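PDB 6NCS: N-acetylneuraminic acid (Sialic acid) synthetase from Leptospira borgpetersenii serovar Hardjo-bovis, which probably catalyses the condensation of an N-acylmannosamine or its 6-phosphate with phosphoenolpyruvate to form sialic acid or its 9-phosphate, and binds manganese. Local coordinates for residues Arg45-Ala50 / Leu90-Arg95; Ala105-Phe108 / Asn112-Met115. All coordinates share one frame; numbering follows the deposited sequence. Where two conformers were deposited one is given.

Interaction 1. Residues Arg45-Ala50 / Leu90-Arg95; sequences RMIDEA and LLLKER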
loop_
_atom_site.group_PDB
_atom_site.type_symbol
_atom_site.label_atom_id
_atom_site.label_comp_id
_atom_site.label_asym_id
_atom_site.label_seq_id
_atom_site.Cartn_x
_atom_site.Cartn_y
_atom_site.Cartn_z
ATOM N N ARG A 45 24.723 -1.010 23.533
ATOM C CA ARG A 45 25.178 -1.102 22.151
ATOM C C ARG A 45 24.005 -1.091 21.182
ATOM O O ARG A 45 24.088 -0.500 20.098
ATOM C CB ARG A 45 26.008 -2.374 21.957
ATOM C CG ARG A 45 26.400 -2.639 20.521
ATOM C CD ARG A 45 27.198 -3.926 20.390
ATOM N NE ARG A 45 27.426 -4.265 18.992
ATOM C CZ ARG A 45 27.782 -5.468 18.564
ATOM N NH1 ARG A 45 27.949 -6.461 19.435
ATOM N NH2 ARG A 45 27.967 -5.678 17.268
ATOM N N MET A 46 22.900 -1.740 21.555
ATOM C CA MET A 46 21.727 -1.742 20.685
ATOM C C MET A 46 21.200 -0.327 20.490
ATOM O O MET A 46 20.805 0.052 19.377
ATOM C CB MET A 46 20.649 -2.661 21.266
ATOM C CG MET A 46 21.054 -4.133 21.278
ATOM S SD MET A 46 19.794 -5.189 22.047
ATOM C CE MET A 46 18.581 -5.297 20.715
ATOM N N ILE A 47 21.221 0.478 21.557
ATOM C CA ILE A 47 20.796 1.873 21.448
ATOM C C ILE A 47 21.702 2.628 20.485
ATOM O O ILE A 47 21.228 3.339 19.590
ATOM C CB ILE A 47 20.792 2.548 22.828
ATOM C CG1 ILE A 47 19.752 1.929 23.763
ATOM C CG2 ILE A 47 20.545 4.044 22.669
ATOM C CD1 ILE A 47 19.899 2.421 25.214
ATOM N N ASP A 48 23.021 2.523 20.686
ATOM C CA ASP A 48 23.970 3.218 19.813
ATOM C C ASP A 48 23.709 2.907 18.347
ATOM O O ASP A 48 23.642 3.813 17.506
ATOM C CB ASP A 48 25.410 2.823 20.155
ATOM C CG ASP A 48 25.830 3.227 21.556
ATOM O OD1 ASP A 48 25.125 4.015 22.216
ATOM O OD2 ASP A 48 26.894 2.739 21.993
ATOM N N GLU A 49 23.565 1.620 18.013
ATOM C CA GLU A 49 23.473 1.257 16.609
ATOM C C GLU A 49 22.086 1.530 16.034
ATOM O O GLU A 49 21.959 1.769 14.823
ATOM C CB GLU A 49 23.892 -0.206 16.432
ATOM C CG GLU A 49 25.330 -0.406 16.907
ATOM C CD GLU A 49 25.979 -1.687 16.421
ATOM O OE1 GLU A 49 25.536 -2.243 15.398
ATOM O OE2 GLU A 49 26.955 -2.133 17.063
ATOM N N ALA A 50 21.048 1.523 16.878
ATOM C CA ALA A 50 19.719 1.938 16.426
ATOM C C ALA A 50 19.684 3.429 16.139
ATOM O O ALA A 50 19.008 3.875 15.202
ATOM C CB ALA A 50 18.660 1.589 17.475
ATOM N N LEU A 90 17.027 3.411 33.667
ATOM C CA LEU A 90 17.540 4.776 33.760
ATOM C C LEU A 90 18.807 4.954 32.933
ATOM O O LEU A 90 18.971 5.974 32.253
ATOM C CB LEU A 90 17.811 5.150 35.214
ATOM C CG LEU A 90 16.640 5.654 36.058
ATOM C CD1 LEU A 90 17.068 5.814 37.498
ATOM C CD2 LEU A 90 16.100 6.975 35.497
ATOM N N LEU A 91 19.721 3.980 32.990
ATOM C CA LEU A 91 20.927 4.038 32.167
ATOM C C LEU A 91 20.596 3.950 30.681
ATOM O O LEU A 91 21.217 4.635 29.862
ATOM C CB LEU A 91 21.877 2.912 32.559
ATOM C CG LEU A 91 22.498 3.045 33.946
ATOM C CD1 LEU A 91 23.239 1.772 34.325
ATOM C CD2 LEU A 91 23.426 4.245 33.948
ATOM N N LEU A 92 19.632 3.103 30.312
ATOM C CA LEU A 92 19.230 3.004 28.910
ATOM C C LEU A 92 18.542 4.279 28.433
ATOM O O LEU A 92 18.780 4.735 27.308
ATOM C CB LEU A 92 18.313 1.802 28.704
ATOM C CG LEU A 92 18.960 0.443 29.008
ATOM C CD1 LEU A 92 17.919 -0.673 28.879
ATOM C CD2 LEU A 92 20.144 0.178 28.090
ATOM N N LYS A 93 17.687 4.871 29.268
ATOM C CA LYS A 93 17.065 6.138 28.897
ATOM C C LYS A 93 18.114 7.236 28.721
ATOM O O LYS A 93 18.015 8.063 27.802
ATOM C CB LYS A 93 16.030 6.533 29.952
ATOM C CG LYS A 93 15.226 7.781 29.620
ATOM C CD LYS A 93 14.018 7.893 30.547
ATOM C CE LYS A 93 13.258 9.201 30.345
ATOM N NZ LYS A 93 13.998 10.370 30.880
ATOM N N GLU A 94 19.134 7.244 29.581
ATOM C CA GLU A 94 20.166 8.272 29.500
ATOM C C GLU A 94 20.982 8.134 28.221
ATOM O O GLU A 94 21.255 9.131 27.539
ATOM C CB GLU A 94 21.073 8.197 30.729
ATOM C CG GLU A 94 22.454 8.822 30.535
ATOM C CD GLU A 94 23.373 8.614 31.733
ATOM O OE1 GLU A 94 23.391 9.479 32.634
ATOM O OE2 GLU A 94 24.073 7.578 31.775
ATOM N N ARG A 95 21.380 6.909 27.878
ATOM C CA ARG A 95 22.114 6.696 26.633
ATOM C C ARG A 95 21.261 7.069 25.430
ATOM O O ARG A 95 21.764 7.641 24.453
ATOM C CB ARG A 95 22.572 5.241 26.519
ATOM C CG ARG A 95 23.215 4.898 25.167
ATOM C CD ARG A 95 24.581 5.555 25.002
ATOM N NE ARG A 95 25.510 5.050 25.997
ATOM C CZ ARG A 95 26.242 3.952 25.850
ATOM N NH1 ARG A 95 26.173 3.251 24.729
ATOM N NH2 ARG A 95 27.050 3.555 26.826
#

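Interaction 2. Residues Ala105-Phe108 / Asn112-Met115; sequences ATPF and NLNM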
loop_
_atom_site.group_PDB
_atom_site.type_symbol
_atom_site.label_atom_id
_atom_site.label_comp_id
_atom_site.label_asym_id
_atom_site.label_seq_id
_atom_site.Cartn_x
_atom_site.Cartn_y
_atom_site.Cartn_z
ATOM N N ALA A 105 9.285 1.692 26.670
ATOM C CA ALA A 105 9.229 0.273 26.974
ATOM C C ALA A 105 7.784 -0.183 27.072
ATOM O O ALA A 105 6.855 0.623 27.184
ATOM C CB ALA A 105 9.969 -0.058 28.279
ATOM N N THR A 106 7.621 -1.496 27.020
ATOM C CA THR A 106 6.330 -2.137 27.200
ATOM C C THR A 106 6.237 -2.618 28.632
ATOM O O THR A 106 6.955 -3.556 28.989
ATOM C CB THR A 106 6.198 -3.317 26.247
ATOM O OG1 THR A 106 6.318 -2.845 24.904
ATOM C CG2 THR A 106 4.864 -4.019 26.432
ATOM N N PRO A 107 5.383 -2.041 29.481
ATOM C CA PRO A 107 5.138 -2.653 30.790
ATOM C C PRO A 107 4.178 -3.823 30.654
ATOM O O PRO A 107 3.242 -3.798 29.853
ATOM C CB PRO A 107 4.505 -1.518 31.599
ATOM C CG PRO A 107 3.716 -0.768 30.570
ATOM C CD PRO A 107 4.589 -0.814 29.299
ATOM N N PHE A 108 4.405 -4.855 31.454
ATOM C CA PHE A 108 3.528 -6.013 31.449
ATOM C C PHE A 108 2.695 -6.108 32.712
ATOM O O PHE A 108 1.880 -7.024 32.831
ATOM C CB PHE A 108 4.342 -7.298 31.242
ATOM C CG PHE A 108 4.802 -7.492 29.819
ATOM C CD1 PHE A 108 5.843 -6.743 29.304
ATOM C CD2 PHE A 108 4.171 -8.412 28.992
ATOM C CE1 PHE A 108 6.259 -6.910 27.983
ATOM C CE2 PHE A 108 4.586 -8.583 27.669
ATOM C CZ PHE A 108 5.624 -7.831 27.171
ATOM N N ASN A 112 5.410 -2.187 36.917
ATOM C CA ASN A 112 6.370 -1.779 35.898
ATOM C C ASN A 112 5.909 -0.522 35.169
ATOM O O ASN A 112 6.726 0.342 34.837
ATOM C CB ASN A 112 6.613 -2.925 34.909
ATOM C CG ASN A 112 7.708 -3.867 35.373
ATOM O OD1 ASN A 112 8.897 -3.547 35.279
ATOM N ND2 ASN A 112 7.319 -5.024 35.893
ATOM N N LEU A 113 4.606 -0.398 34.906
ATOM C CA LEU A 113 4.089 0.828 34.304
ATOM C C LEU A 113 4.375 2.031 35.189
ATOM O O LEU A 113 4.810 3.082 34.702
ATOM C CB LEU A 113 2.585 0.693 34.043
ATOM C CG LEU A 113 1.869 1.803 33.257
ATOM C CD1 LEU A 113 0.653 1.232 32.548
ATOM C CD2 LEU A 113 1.434 2.945 34.158
ATOM N N ASN A 114 4.106 1.907 36.495
ATOM C CA ASN A 114 4.370 3.012 37.412
ATOM C C ASN A 114 5.845 3.383 37.403
ATOM O O ASN A 114 6.198 4.569 37.448
ATOM C CB ASN A 114 3.933 2.645 38.832
ATOM C CG ASN A 114 2.428 2.559 38.977
ATOM O OD1 ASN A 114 1.690 3.109 38.168
ATOM N ND2 ASN A 114 1.966 1.879 40.030
ATOM N N MET A 115 6.723 2.378 37.341
ATOM C CA MET A 115 8.155 2.645 37.314
ATOM C C MET A 115 8.536 3.409 36.057
ATOM O O MET A 115 9.339 4.347 36.108
ATOM C CB MET A 115 8.932 1.331 37.410
ATOM C CG MET A 115 10.441 1.468 37.252
ATOM S SD MET A 115 11.038 1.411 35.547
ATOM C CE MET A 115 10.398 -0.177 34.993
#

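Interaction 1. Residues Arg45-Ala50 / Leu90-Arg95
Arg95 and Asp48 meet through a salt bridge in which NH1 of Arg95 donates to OD1 of Asp48 at 2.8 Å, with an N-H...O angle of 155°. NH1 comes to OD1 from its syn side, 21° out of the carboxylate plane, while the oxygen faces the rim of the guanidinium, close to the plane of that group; the two flat groups are nearly coplanar. OD2 of Asp48 lies almost as close to NH1 of Arg95, at 2.9 Å, so one nitrogen faces both oxygens. Arg95 reaches this position by a bend at chi2 (70°) and another at chi3, which also set its CD against OD1 of Asp48, at 3.2 Å. Deeper in, Ile47 bridges to both Arg95 and Leu92: its CG2 rests on CG of Arg95 at 3.8 Å, and its CD1 touches CD2 of Leu92 at 3.7 Å. The same methyl presses against the Leu92 carbonyl oxygen, 3.3 Å from Ile47 CD1. This is the side-by-side packing of neighbouring outer helices in a TIM barrel: 40-52 and 86-98 run nearly parallel, with local axes 10.0 Å apart. Beneath them, Phe60 of inner strand 57-62 receives both Ile47 and Leu92, and Ile58 of that strand also touches Ile47. Lys99 makes a long, weak ion pair with Asp48 OD1, and Leu44 packs against Arg95.

Interaction 2. Residues Ala105-Phe108 / Asn112-Met115
Pro107 meets Leu113 by apolar contact, its ring set against the start of the leucine side chain. CB of Pro107 lies 3.8 Å from CB of Leu113, and the next ring carbon, Pro107 CG, is 3.9 Å from the same Leu113 CB. With CG anti to the backbone N (chi1 -173°), Leu113 carries its branched end past the proline ring; CD1 reaches Pro107 CG at 4.2 Å, and the side chain also touches Leu124 on strand 123-126. The ring meets backbone too: Pro107 CB stands 3.5 Å from the Leu113 N, and the CA atoms of Pro107 and Leu113 are 5.1 Å apart. Asn112 adds a looser contact, its CB 4.2 Å from Pro107 CB, while its side chain also touches Ala62. Strand 102-107 passes through a short turn into helix 110-118, a beta-alpha junction at the C-terminal end of a TIM-barrel strand, the end at which active sites of this fold lie. At the helix start, Asp109 OD1 accepts a hydrogen bond from the Asn112 N. Thr106 OG1 is hydrogen-bonded to Lys59 NZ and to a bound citrate, probably from the crystallisation liquor. Phe108 makes a cation-pi contact with Arg68 through its ring, and its backbone O accepts a hydrogen bond from Arg288 NH2 of the second subunit.

How the interactions relate
The two contacts illustrate two kinds of joint in one TIM barrel: helix to helix, and strand to following helix. Interaction 1 closes before interaction 2 opens: helix 86-98, which supplies half of the first, leads directly into strand 102-107, which supplies half of the second. Their centres lie 17 Å apart and their nearest atoms about 7 Å, without touching. Strand 57-62 links them, lying beneath the helix pair of interaction 1 and beside strand 102-107 of interaction 2. Both contacts lie away from the manganese-binding histidines.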